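Local coordinates for FERM, RhoGEF and pleckstrin domain protein 2 (Danio rerio, PDB 6D21), which probably activates RAC1 as a guanine nucleotide exchange factor, with the FERM domain, the part in this structure, probably directing it to membranes, at residues G3-V8 with F17-S22. Numbering follows the deposited sequence.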
loop_
_atom_site.group_PDB
_atom_site.type_symbol
_atom_site.label_atom_id
_atom_site.label_comp_id
_atom_site.label_asym_id
_atom_site.label_seq_id
_atom_site.Cartn_x
_atom_site.Cartn_y
_atom_site.Cartn_z
ATOM N N GLY A 3 -17.035 25.364 -8.192
ATOM C CA GLY A 3 -16.018 24.478 -8.724
ATOM C C GLY A 3 -14.867 24.346 -7.744
ATOM O O GLY A 3 -14.558 25.285 -7.014
ATOM N N LEU A 4 -14.232 23.177 -7.719
ATOM C CA LEU A 4 -13.152 22.914 -6.771
ATOM C C LEU A 4 -11.821 22.676 -7.462
ATOM O O LEU A 4 -11.774 22.209 -8.597
ATOM C CB LEU A 4 -13.467 21.699 -5.892
ATOM C CG LEU A 4 -14.667 21.756 -4.952
ATOM C CD1 LEU A 4 -14.662 20.525 -4.067
ATOM C CD2 LEU A 4 -14.653 23.033 -4.124
ATOM N N GLN A 5 -10.743 22.989 -6.755
ATOM C CA GLN A 5 -9.409 22.683 -7.229
ATOM C C GLN A 5 -8.715 21.780 -6.224
ATOM O O GLN A 5 -8.445 22.169 -5.088
ATOM C CB GLN A 5 -8.604 23.956 -7.462
ATOM C CG GLN A 5 -7.246 23.692 -8.070
ATOM C CD GLN A 5 -6.638 24.933 -8.671
ATOM O OE1 GLN A 5 -6.678 26.011 -8.075
ATOM N NE2 GLN A 5 -6.088 24.797 -9.868
ATOM N N ILE A 6 -8.435 20.558 -6.651
ATOM C CA ILE A 6 -7.919 19.554 -5.744
ATOM C C ILE A 6 -6.512 19.143 -6.174
ATOM O O ILE A 6 -6.216 18.977 -7.359
ATOM C CB ILE A 6 -8.890 18.349 -5.666
ATOM C CG1 ILE A 6 -10.180 18.779 -4.948
ATOM C CG2 ILE A 6 -8.272 17.176 -4.953
ATOM C CD1 ILE A 6 -11.091 17.639 -4.554
ATOM N N ARG A 7 -5.644 19.034 -5.182
ATOM C CA ARG A 7 -4.241 18.742 -5.374
ATOM C C ARG A 7 -3.991 17.262 -5.096
ATOM O O ARG A 7 -4.297 16.757 -4.006
ATOM C CB ARG A 7 -3.400 19.606 -4.441
ATOM C CG ARG A 7 -1.902 19.399 -4.528
ATOM C CD ARG A 7 -1.241 19.634 -3.169
ATOM N NE ARG A 7 -1.612 20.897 -2.532
ATOM C CZ ARG A 7 -0.826 21.967 -2.464
ATOM N NH1 ARG A 7 0.388 21.954 -3.004
ATOM N NH2 ARG A 7 -1.259 23.052 -1.847
ATOM N N VAL A 8 -3.446 16.560 -6.078
ATOM C CA VAL A 8 -3.190 15.138 -5.884
ATOM C C VAL A 8 -1.731 14.802 -6.145
ATOM O O VAL A 8 -1.188 15.093 -7.213
ATOM C CB VAL A 8 -4.066 14.272 -6.789
ATOM C CG1 VAL A 8 -3.658 12.806 -6.660
ATOM C CG2 VAL A 8 -5.538 14.470 -6.441
ATOM N N PHE A 17 -2.815 19.371 -10.191
ATOM C CA PHE A 17 -4.060 19.989 -9.753
ATOM C C PHE A 17 -5.228 19.628 -10.657
ATOM O O PHE A 17 -5.100 19.579 -11.878
ATOM C CB PHE A 17 -3.898 21.509 -9.664
ATOM C CG PHE A 17 -3.109 21.938 -8.475
ATOM C CD1 PHE A 17 -1.724 21.844 -8.475
ATOM C CD2 PHE A 17 -3.749 22.380 -7.331
ATOM C CE1 PHE A 17 -0.989 22.219 -7.366
ATOM C CE2 PHE A 17 -3.024 22.752 -6.226
ATOM C CZ PHE A 17 -1.638 22.672 -6.241
ATOM N N TYR A 18 -6.363 19.356 -10.024
ATOM C CA TYR A 18 -7.552 18.884 -10.708
ATOM C C TYR A 18 -8.715 19.799 -10.446
ATOM O O TYR A 18 -9.046 20.068 -9.294
ATOM C CB TYR A 18 -7.894 17.466 -10.253
ATOM C CG TYR A 18 -6.836 16.483 -10.637
ATOM C CD1 TYR A 18 -5.703 16.323 -9.857
ATOM C CD2 TYR A 18 -6.956 15.729 -11.800
ATOM C CE1 TYR A 18 -4.724 15.438 -10.217
ATOM C CE2 TYR A 18 -5.989 14.851 -12.171
ATOM C CZ TYR A 18 -4.875 14.699 -11.374
ATOM O OH TYR A 18 -3.903 13.808 -11.733
ATOM N N GLU A 19 -9.344 20.272 -11.518
ATOM C CA GLU A 19 -10.520 21.108 -11.377
ATOM C C GLU A 19 -11.784 20.276 -11.531
ATOM O O GLU A 19 -11.971 19.582 -12.529
ATOM C CB GLU A 19 -10.475 22.255 -12.384
ATOM C CG GLU A 19 -9.102 22.906 -12.454
ATOM C CD GLU A 19 -9.169 24.406 -12.562
ATOM O OE1 GLU A 19 -8.930 24.949 -13.664
ATOM O OE2 GLU A 19 -9.456 25.039 -11.528
ATOM N N LEU A 20 -12.632 20.341 -10.510
ATOM C CA LEU A 20 -13.840 19.534 -10.421
ATOM C C LEU A 20 -14.977 20.377 -9.903
ATOM O O LEU A 20 -14.750 21.343 -9.182
ATOM C CB LEU A 20 -13.643 18.336 -9.492
ATOM C CG LEU A 20 -12.900 17.102 -9.983
ATOM C CD1 LEU A 20 -11.412 17.281 -9.804
ATOM C CD2 LEU A 20 -13.387 15.867 -9.239
ATOM N N GLU A 21 -16.205 20.017 -10.251
ATOM C CA GLU A 21 -17.347 20.734 -9.700
ATOM C C GLU A 21 -17.531 20.341 -8.238
ATOM O O GLU A 21 -17.072 19.283 -7.815
ATOM C CB GLU A 21 -18.617 20.450 -10.502
ATOM C CG GLU A 21 -18.981 18.977 -10.584
ATOM C CD GLU A 21 -20.439 18.759 -10.946
ATOM O OE1 GLU A 21 -21.211 19.744 -10.944
ATOM O OE2 GLU A 21 -20.813 17.601 -11.230
ATOM N N SER A 22 -18.200 21.199 -7.478
ATOM C CA SER A 22 -18.414 20.990 -6.051
ATOM C C SER A 22 -19.358 19.815 -5.758
ATOM O O SER A 22 -19.485 19.380 -4.614
ATOM C CB SER A 22 -18.964 22.273 -5.419
ATOM O OG SER A 22 -19.395 22.051 -4.090
HETATM O O HOH W 1 -2.159 13.598 -9.780
#
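Phe17 lies alongside Arg7, pointing the same way, and takes the arginine's methylene groups over one ring face: CG of Arg7 sits 4.1 Å from the ring centroid, a CH-pi contact. CG of Arg7 is anti to the backbone N (chi1 180°), and beyond it the chain bends so that Phe17 CZ lies over one face of the guanidinium, toward its rim, while NH1 hydrogen-bonds to Gln15 OE1. At the edge of the same ring, Phe17 CD2 meets Gln5 CG at 3.8 Å. Tyr18 turns to the other face of the sheet, where its CE1 packs 3.7 Å from Val8 CB, the two side chains crossing at about a right angle. A water bridges the pair, 2.6 Å from Tyr18 OH and donating to Val8 O. Tyr18 also exchanges two backbone hydrogen bonds with Ile6, Tyr18 N reaching Ile6 O at 2.7 Å. Glu19 runs beside Gln5 with carboxylate and amide planes only 20° apart, although Glu19 OE2 and Gln5 NE2, at 3.8 Å, stay too far apart to bond. An alanine at Gln5 would probably cost the edge of Phe17 its contact with CG and leave the Glu19 carboxylate without its amide neighbour. Leu20 pairs with Leu4, its N donating to Leu4 O at 2.8 Å; Ser22 CA then closes on Leu4 CG at 4.0 Å. This antiparallel hairpin opens the ubiquitin-like N-terminal lobe of the FERM domain: strand 15-21 is an edge strand within this chain, strand 3-9 runs parallel to strand 76-81, and helix 26-36 covers Ile6, Tyr18 and Leu20 through Leu29 and Val33.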